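PDB 4YE5: peptidoglycan synthetase penicillin-binding protein 3 from Bifidobacterium adolescentis, which probably binds penicillin, as other members of the transpeptidase family of penicillin-binding proteins do, and is thought to cross-link peptidoglycan at the membrane. Local coordinates for residues G153-S158 against D260-A266; I42-V47 against E147-N152. All blocks are in the same frame, centred on the assembly; numbering follows the deposited sequence.

Interaction 1: residues G153-S158 against D260-A266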
ATOM      1  N   GLY A 153     -13.513  -8.405   0.717  1.00 26.21           N
ATOM      2  CA  GLY A 153     -14.467  -7.296   0.773  1.00 24.86           C
ATOM      3  C   GLY A 153     -13.856  -5.935   1.113  1.00 22.84           C
ATOM      4  O   GLY A 153     -13.098  -5.359   0.328  1.00 22.69           O
ATOM      5  N   THR A 154     -14.177  -5.430   2.299  1.00 23.21           N
ATOM      6  CA  THR A 154     -13.682  -4.127   2.750  1.00 21.21           C
ATOM      7  C   THR A 154     -12.253  -4.112   3.279  1.00 22.62           C
ATOM      8  O   THR A 154     -11.678  -3.026   3.475  1.00 23.06           O
ATOM      9  CB  THR A 154     -14.581  -3.546   3.874  1.00 20.07           C
ATOM     10  OG1 THR A 154     -14.596  -4.458   4.976  1.00 25.02           O
ATOM     11  CG2 THR A 154     -16.012  -3.336   3.358  1.00 26.52           C
ATOM     12  N   LEU A 155     -11.686  -5.291   3.553  1.00 22.28           N
ATOM     13  CA  LEU A 155     -10.323  -5.344   4.102  1.00 23.99           C
ATOM     14  C   LEU A 155      -9.350  -4.564   3.220  1.00 25.21           C
ATOM     15  O   LEU A 155      -9.284  -4.799   2.022  1.00 17.50           O
ATOM     16  CB  LEU A 155      -9.836  -6.792   4.261  1.00 18.19           C
ATOM     17  CG  LEU A 155      -8.413  -6.915   4.833  1.00 20.65           C
ATOM     18  CD1 LEU A 155      -8.396  -6.630   6.333  1.00 21.15           C
ATOM     19  CD2 LEU A 155      -7.843  -8.299   4.543  1.00 19.67           C
HETATM   20  N   MSE A 156      -8.616  -3.622   3.815  1.00 18.57           N
HETATM   21  CA  MSE A 156      -7.673  -2.763   3.088  1.00 16.83           C
HETATM   22  C   MSE A 156      -8.185  -2.304   1.691  1.00 16.57           C
HETATM   23  O   MSE A 156      -7.428  -2.261   0.721  1.00 18.28           O
HETATM   24  CB  MSE A 156      -6.284  -3.445   2.994  1.00 16.12           C
HETATM   25  CG  MSE A 156      -6.229  -4.740   2.124  1.00 18.11           C
HETATM   26 SE   MSE A 156      -4.420  -5.552   2.043  0.66 25.46          SE
HETATM   27  CE  MSE A 156      -4.899  -7.249   2.833  1.00 34.42           C
ATOM     28  N   GLY A 157      -9.465  -1.947   1.612  1.00 18.62           N
ATOM     29  CA  GLY A 157     -10.122  -1.707   0.330  1.00 19.39           C
ATOM     30  C   GLY A 157      -9.479  -0.614  -0.505  1.00 21.76           C
ATOM     31  O   GLY A 157      -9.261  -0.785  -1.702  1.00 20.71           O
ATOM     32  N   SER A 158      -9.143   0.508   0.118  1.00 17.18           N
ATOM     33  CA  SER A 158      -8.612   1.626  -0.653  1.00 23.25           C
ATOM     34  C   SER A 158      -7.129   1.440  -0.906  1.00 22.00           C
ATOM     35  O   SER A 158      -6.560   2.042  -1.845  1.00 20.75           O
ATOM     36  CB  SER A 158      -8.863   2.959   0.065  1.00 25.37           C
ATOM     37  OG  SER A 158      -8.244   2.938   1.347  1.00 34.11           O
ATOM     38  N   ASP A 260      -6.600   2.397   7.866  1.00 16.01           N
ATOM     39  CA  ASP A 260      -7.315   3.603   8.251  1.00 14.83           C
ATOM     40  C   ASP A 260      -8.717   3.223   8.739  1.00 15.05           C
ATOM     41  O   ASP A 260      -9.143   2.075   8.591  1.00 15.20           O
ATOM     42  CB  ASP A 260      -7.372   4.625   7.109  1.00 20.23           C
ATOM     43  CG  ASP A 260      -8.086   4.092   5.866  1.00 31.33           C
ATOM     44  OD1 ASP A 260      -9.233   3.601   5.973  1.00 31.35           O
ATOM     45  OD2 ASP A 260      -7.476   4.142   4.778  1.00 37.28           O
ATOM     46  N   SER A 261      -9.399   4.174   9.362  1.00 15.13           N
ATOM     47  CA  SER A 261     -10.721   3.933   9.944  1.00 17.21           C
ATOM     48  C   SER A 261     -11.848   4.041   8.921  1.00 20.20           C
ATOM     49  O   SER A 261     -13.013   3.864   9.268  1.00 19.34           O
ATOM     50  CB  SER A 261     -10.991   4.967  11.051  1.00 15.33           C
ATOM     51  OG  SER A 261     -10.788   6.259  10.506  1.00 17.51           O
ATOM     52  N   ASP A 262     -11.547   4.363   7.670  1.00 16.33           N
ATOM     53  CA  ASP A 262     -12.658   4.429   6.705  1.00 24.84           C
ATOM     54  C   ASP A 262     -13.005   3.024   6.245  1.00 28.55           C
ATOM     55  O   ASP A 262     -12.175   2.123   6.292  1.00 24.68           O
ATOM     56  CB  ASP A 262     -12.289   5.290   5.508  1.00 30.95           C
ATOM     57  CG  ASP A 262     -11.898   6.693   5.918  1.00 35.28           C
ATOM     58  OD1 ASP A 262     -12.733   7.361   6.561  1.00 35.02           O
ATOM     59  OD2 ASP A 262     -10.735   7.093   5.657  1.00 30.40           O
ATOM     60  N   THR A 263     -14.227   2.832   5.783  1.00 25.19           N
ATOM     61  CA  THR A 263     -14.658   1.500   5.391  1.00 28.42           C
ATOM     62  C   THR A 263     -15.118   1.507   3.936  1.00 29.66           C
ATOM     63  O   THR A 263     -16.144   2.084   3.615  1.00 28.12           O
ATOM     64  CB  THR A 263     -15.765   0.998   6.331  1.00 32.72           C
ATOM     65  OG1 THR A 263     -15.228   0.900   7.657  1.00 33.17           O
ATOM     66  CG2 THR A 263     -16.279  -0.376   5.891  1.00 29.92           C
ATOM     67  N   THR A 264     -14.326   0.917   3.043  1.00 24.34           N
ATOM     68  CA  THR A 264     -14.708   0.863   1.633  1.00 23.38           C
ATOM     69  C   THR A 264     -14.475  -0.535   1.075  1.00 23.43           C
ATOM     70  O   THR A 264     -13.485  -1.198   1.424  1.00 23.53           O
ATOM     71  CB  THR A 264     -13.935   1.915   0.762  1.00 41.10           C
ATOM     72  OG1 THR A 264     -12.650   1.402   0.415  1.00 42.13           O
ATOM     73  CG2 THR A 264     -13.736   3.239   1.511  1.00 42.25           C
ATOM     74  N   GLU A 265     -15.396  -0.996   0.232  1.00 21.18           N
ATOM     75  CA  GLU A 265     -15.218  -2.259  -0.480  1.00 22.26           C
ATOM     76  C   GLU A 265     -14.045  -2.135  -1.444  1.00 21.64           C
ATOM     77  O   GLU A 265     -13.950  -1.144  -2.178  1.00 26.19           O
ATOM     78  CB  GLU A 265     -16.496  -2.621  -1.254  1.00 28.86           C
ATOM     79  CG  GLU A 265     -17.634  -3.131  -0.379  1.00 35.84           C
ATOM     80  CD  GLU A 265     -17.456  -4.592   0.012  1.00 41.78           C
ATOM     81  OE1 GLU A 265     -16.685  -5.300  -0.670  1.00 45.39           O
ATOM     82  OE2 GLU A 265     -18.088  -5.037   0.995  1.00 46.18           O
ATOM     83  N   ALA A 266     -13.151  -3.128  -1.450  1.00 19.65           N
ATOM     84  CA  ALA A 266     -12.056  -3.115  -2.414  1.00 25.09           C
ATOM     85  C   ALA A 266     -12.646  -3.131  -3.821  1.00 25.67           C
ATOM     86  O   ALA A 266     -13.599  -3.859  -4.076  1.00 19.00           O
ATOM     87  CB  ALA A 266     -11.137  -4.315  -2.208  1.00 22.82           C
TER
HETATM   88  O   HOH W   1     -12.079  -0.505   4.073  1.00 22.45           O
HETATM   89  O   HOH W   2     -10.172   3.911   2.996  1.00 29.66           O

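Interaction 2: residues I42-V47 against E147-N152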
ATOM      1  N   ILE A  42      -5.211 -15.140  -1.234  1.00 24.59           N
ATOM      2  CA  ILE A  42      -5.609 -14.336  -2.383  1.00 23.77           C
ATOM      3  C   ILE A  42      -6.445 -13.119  -1.981  1.00 26.75           C
ATOM      4  O   ILE A  42      -7.406 -13.246  -1.232  1.00 29.83           O
ATOM      5  CB  ILE A  42      -6.346 -15.207  -3.429  1.00 26.88           C
ATOM      6  CG1 ILE A  42      -5.408 -16.326  -3.907  1.00 30.20           C
ATOM      7  CG2 ILE A  42      -6.828 -14.361  -4.609  1.00 19.38           C
ATOM      8  CD1 ILE A  42      -6.076 -17.408  -4.769  1.00 32.27           C
ATOM      9  N   LEU A  43      -6.056 -11.938  -2.467  1.00 24.34           N
ATOM     10  CA  LEU A  43      -6.736 -10.682  -2.116  1.00 21.04           C
ATOM     11  C   LEU A  43      -7.472 -10.076  -3.303  1.00 21.84           C
ATOM     12  O   LEU A  43      -8.461  -9.357  -3.130  1.00 21.12           O
ATOM     13  CB  LEU A  43      -5.740  -9.655  -1.588  1.00 17.82           C
ATOM     14  CG  LEU A  43      -4.952 -10.071  -0.354  1.00 23.66           C
ATOM     15  CD1 LEU A  43      -3.877  -9.053  -0.077  1.00 19.09           C
ATOM     16  CD2 LEU A  43      -5.888 -10.223   0.828  1.00 17.69           C
ATOM     17  N   ALA A  44      -6.973 -10.354  -4.506  1.00 20.90           N
ATOM     18  CA  ALA A  44      -7.581  -9.846  -5.735  1.00 20.08           C
ATOM     19  C   ALA A  44      -7.366 -10.871  -6.826  1.00 22.13           C
ATOM     20  O   ALA A  44      -6.258 -11.388  -6.979  1.00 21.71           O
ATOM     21  CB  ALA A  44      -6.930  -8.527  -6.161  1.00 18.35           C
ATOM     22  N   GLN A  45      -8.414 -11.162  -7.582  1.00 23.97           N
ATOM     23  CA  GLN A  45      -8.254 -12.007  -8.761  1.00 32.04           C
ATOM     24  C   GLN A  45      -9.372 -11.830  -9.767  1.00 24.18           C
ATOM     25  O   GLN A  45     -10.507 -11.484  -9.416  1.00 25.53           O
ATOM     26  CB  GLN A  45      -8.098 -13.479  -8.390  1.00 32.98           C
ATOM     27  CG  GLN A  45      -9.292 -14.099  -7.735  1.00 31.76           C
ATOM     28  CD  GLN A  45      -9.175 -15.619  -7.684  1.00 34.17           C
ATOM     29  OE1 GLN A  45      -8.771 -16.248  -8.655  1.00 43.82           O
ATOM     30  NE2 GLN A  45      -9.527 -16.206  -6.549  1.00 38.25           N
ATOM     31  N   SER A  46      -9.035 -12.080 -11.027  1.00 23.10           N
ATOM     32  CA  SER A  46      -9.961 -11.868 -12.126  1.00 26.38           C
ATOM     33  C   SER A  46     -10.694 -13.165 -12.485  1.00 26.99           C
ATOM     34  O   SER A  46     -10.165 -14.260 -12.319  1.00 33.81           O
ATOM     35  CB  SER A  46      -9.209 -11.310 -13.345  1.00 28.81           C
ATOM     36  OG  SER A  46      -8.637 -10.041 -13.056  1.00 23.98           O
ATOM     37  N   VAL A  47     -11.921 -13.024 -12.967  1.00 37.90           N
ATOM     38  CA  VAL A  47     -12.739 -14.156 -13.390  1.00 37.91           C
ATOM     39  C   VAL A  47     -12.523 -14.378 -14.880  1.00 33.22           C
ATOM     40  O   VAL A  47     -12.769 -13.474 -15.680  1.00 30.17           O
ATOM     41  CB  VAL A  47     -14.240 -13.847 -13.185  1.00 39.45           C
ATOM     42  CG1 VAL A  47     -15.083 -15.099 -13.409  1.00 42.20           C
ATOM     43  CG2 VAL A  47     -14.482 -13.272 -11.785  1.00 42.30           C
ATOM     44  N   GLU A 147     -13.933  -8.704 -15.079  1.00 25.47           N
ATOM     45  CA  GLU A 147     -14.438  -8.737 -13.715  1.00 30.10           C
ATOM     46  C   GLU A 147     -13.308  -9.034 -12.717  1.00 29.38           C
ATOM     47  O   GLU A 147     -12.533  -9.975 -12.904  1.00 28.36           O
ATOM     48  CB  GLU A 147     -15.556  -9.769 -13.567  1.00 26.99           C
ATOM     49  CG  GLU A 147     -16.228  -9.709 -12.180  1.00 35.76           C
ATOM     50  CD  GLU A 147     -17.426 -10.647 -12.056  1.00 45.72           C
ATOM     51  OE1 GLU A 147     -17.424 -11.725 -12.695  1.00 49.21           O
ATOM     52  OE2 GLU A 147     -18.368 -10.303 -11.313  1.00 46.96           O
ATOM     53  N   ARG A 148     -13.221  -8.226 -11.661  1.00 26.02           N
ATOM     54  CA  ARG A 148     -12.163  -8.354 -10.653  1.00 24.96           C
ATOM     55  C   ARG A 148     -12.819  -8.571  -9.290  1.00 26.14           C
ATOM     56  O   ARG A 148     -13.648  -7.767  -8.863  1.00 28.38           O
ATOM     57  CB  ARG A 148     -11.325  -7.067 -10.623  1.00 31.42           C
ATOM     58  CG  ARG A 148     -10.035  -7.103  -9.769  1.00 24.71           C
ATOM     59  CD  ARG A 148      -8.939  -7.886 -10.457  1.00 22.88           C
ATOM     60  NE  ARG A 148      -7.598  -7.678  -9.897  1.00 20.79           N
ATOM     61  CZ  ARG A 148      -6.589  -8.534 -10.053  1.00 24.34           C
ATOM     62  NH1 ARG A 148      -6.778  -9.662 -10.735  1.00 19.24           N
ATOM     63  NH2 ARG A 148      -5.386  -8.274  -9.536  1.00 19.02           N
ATOM     64  N   LEU A 149     -12.466  -9.657  -8.608  1.00 21.98           N
ATOM     65  CA  LEU A 149     -13.075  -9.962  -7.313  1.00 26.27           C
ATOM     66  C   LEU A 149     -12.060  -9.826  -6.183  1.00 28.79           C
ATOM     67  O   LEU A 149     -10.885 -10.207  -6.323  1.00 21.72           O
ATOM     68  CB  LEU A 149     -13.644 -11.385  -7.285  1.00 28.96           C
ATOM     69  CG  LEU A 149     -14.705 -11.735  -8.343  1.00 40.14           C
ATOM     70  CD1 LEU A 149     -15.166 -13.191  -8.204  1.00 35.53           C
ATOM     71  CD2 LEU A 149     -15.898 -10.777  -8.263  1.00 46.38           C
ATOM     72  N   TYR A 150     -12.537  -9.325  -5.055  1.00 25.37           N
ATOM     73  CA  TYR A 150     -11.700  -9.133  -3.877  1.00 24.04           C
ATOM     74  C   TYR A 150     -12.344  -9.911  -2.743  1.00 19.31           C
ATOM     75  O   TYR A 150     -13.306  -9.443  -2.153  1.00 23.90           O
ATOM     76  CB  TYR A 150     -11.626  -7.646  -3.539  1.00 20.71           C
ATOM     77  CG  TYR A 150     -11.029  -6.821  -4.662  1.00 18.45           C
ATOM     78  CD1 TYR A 150     -11.836  -6.281  -5.668  1.00 26.00           C
ATOM     79  CD2 TYR A 150      -9.656  -6.601  -4.726  1.00 20.03           C
ATOM     80  CE1 TYR A 150     -11.282  -5.536  -6.704  1.00 22.68           C
ATOM     81  CE2 TYR A 150      -9.100  -5.849  -5.744  1.00 21.36           C
ATOM     82  CZ  TYR A 150      -9.919  -5.327  -6.732  1.00 23.95           C
ATOM     83  OH  TYR A 150      -9.355  -4.590  -7.751  1.00 23.39           O
ATOM     84  N   SER A 151     -11.816 -11.096  -2.440  1.00 22.57           N
ATOM     85  CA  SER A 151     -12.510 -12.014  -1.534  1.00 26.29           C
ATOM     86  C   SER A 151     -12.658 -11.503  -0.107  1.00 24.42           C
ATOM     87  O   SER A 151     -13.541 -11.952   0.611  1.00 21.96           O
ATOM     88  CB  SER A 151     -11.851 -13.400  -1.531  1.00 33.44           C
ATOM     89  OG  SER A 151     -10.515 -13.332  -1.066  1.00 35.02           O
ATOM     90  N   ASN A 152     -11.805 -10.578   0.322  1.00 22.07           N
ATOM     91  CA  ASN A 152     -11.941 -10.042   1.684  1.00 23.22           C
ATOM     92  C   ASN A 152     -12.833  -8.784   1.801  1.00 30.88           C
ATOM     93  O   ASN A 152     -12.892  -8.160   2.867  1.00 24.58           O
ATOM     94  CB  ASN A 152     -10.565  -9.795   2.320  1.00 21.83           C
ATOM     95  CG  ASN A 152      -9.756 -11.081   2.498  1.00 29.66           C
ATOM     96  OD1 ASN A 152      -9.732 -11.662   3.575  1.00 31.53           O
ATOM     97  ND2 ASN A 152      -9.103 -11.532   1.434  1.00 29.56           N
TER
HETATM   98  O   HOH W   3      -9.708  -9.100  -0.861  1.00 21.32           O

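Interaction 1: residues G153-S158 against D260-A266
Thr-154, Thr-264 and Ala-266 bury the most surface where the turn at 153-156 and the start of helix 157-160 meet the extended chain after strand 255-260. One direct hydrogen bond joins the backbones, from Ala-266 N to Gly-153 O (2.9 Å, nearly straight at 170°). Beside it Thr-264 O receives two CA-H...O contacts, from Thr-154 CA at 3.2 Å and from Gly-157 CA at 3.6 Å. Gly-157 CA also lies 3.6 Å from Ala-266 CA; a CB here would run into Thr-264 O, so the close approach depends on glycine. Thr-154 CG2 packs on Thr-263 CG2 (3.9 Å) and lies 3.6 Å from Glu-265 OE2. Two waters fill the gap further along: one donates to Thr-154 O (2.6 Å) and accepts from Thr-264 N (2.9 Å), the other lies 2.7 Å from Ser-158 OG and donates to Asp-260 OD1 (3.1 Å). Asp-260 OD1 also accepts from Asp-262 N (3.0 Å), an Asx turn. The contact joins the N-terminal part of the protein to its transpeptidase domain. With no salt bridge between the segments, this junction relies on backbone hydrogen bonding, water-bridged polar groups and close fit rather than on paired charges.

Interaction 2: residues I42-V47 against E147-N152
A classic beta bulge, in which Leu-43 and Ala-44 both face Ile-35 of the next strand, interrupts 42-46 just where its pairing with 147-152 changes character. Beyond the bulge the pairing is regular and antiparallel: Gln-45 N gives to Leu-149 O (2.9 Å), Leu-149 N returns to Gln-45 O (2.8 Å), and Val-47 N reaches Glu-147 O (3.1 Å). Strand 148-149 thereby forms an edge of a mixed sheet that early and late parts of the chain build together, with 42-46 lying between it and strand 35-36. On the Leu-149 face, Leu-149 CD1 meets Val-47 CG2 at 3.6 Å. On the other face Arg-148 NH1 donates to Ser-46 OG (3.0 Å), and the guanidinium lies over Ala-44 CB while its NE forms a salt bridge with Glu-174. Ala-44 CB also touches Tyr-150 CE2 (3.5 Å); Tyr-150 OH is hydrogen-bonded to Glu-174 as well. At the bulge end a water takes over, donating to Leu-43 O (2.6 Å) and accepting from Asn-152 N (2.8 Å).

In the fold
From the N terminus, the chain passes through 42-47, travels 99 residues through several helices and strands, and returns at 147-152, where interaction 2 closes that excursion at the edge of the mixed sheet. It runs straight on into 153-158, which opens interaction 1; a further 101 residues, including helix 221-238, intervene before 260-266 completes it. The two loops therefore follow in series, neither nested nor crossed. Their centres are about 14 Å apart, and they touch: Ala-266 O lies 3.4 Å from Tyr-150 CD1, and Met-156 CE 3.6 Å from Leu-43 CD1. Residues 147-158 thus connect the mixed sheet to the loop between strand 255-260 and helix 269-273 of the transpeptidase domain.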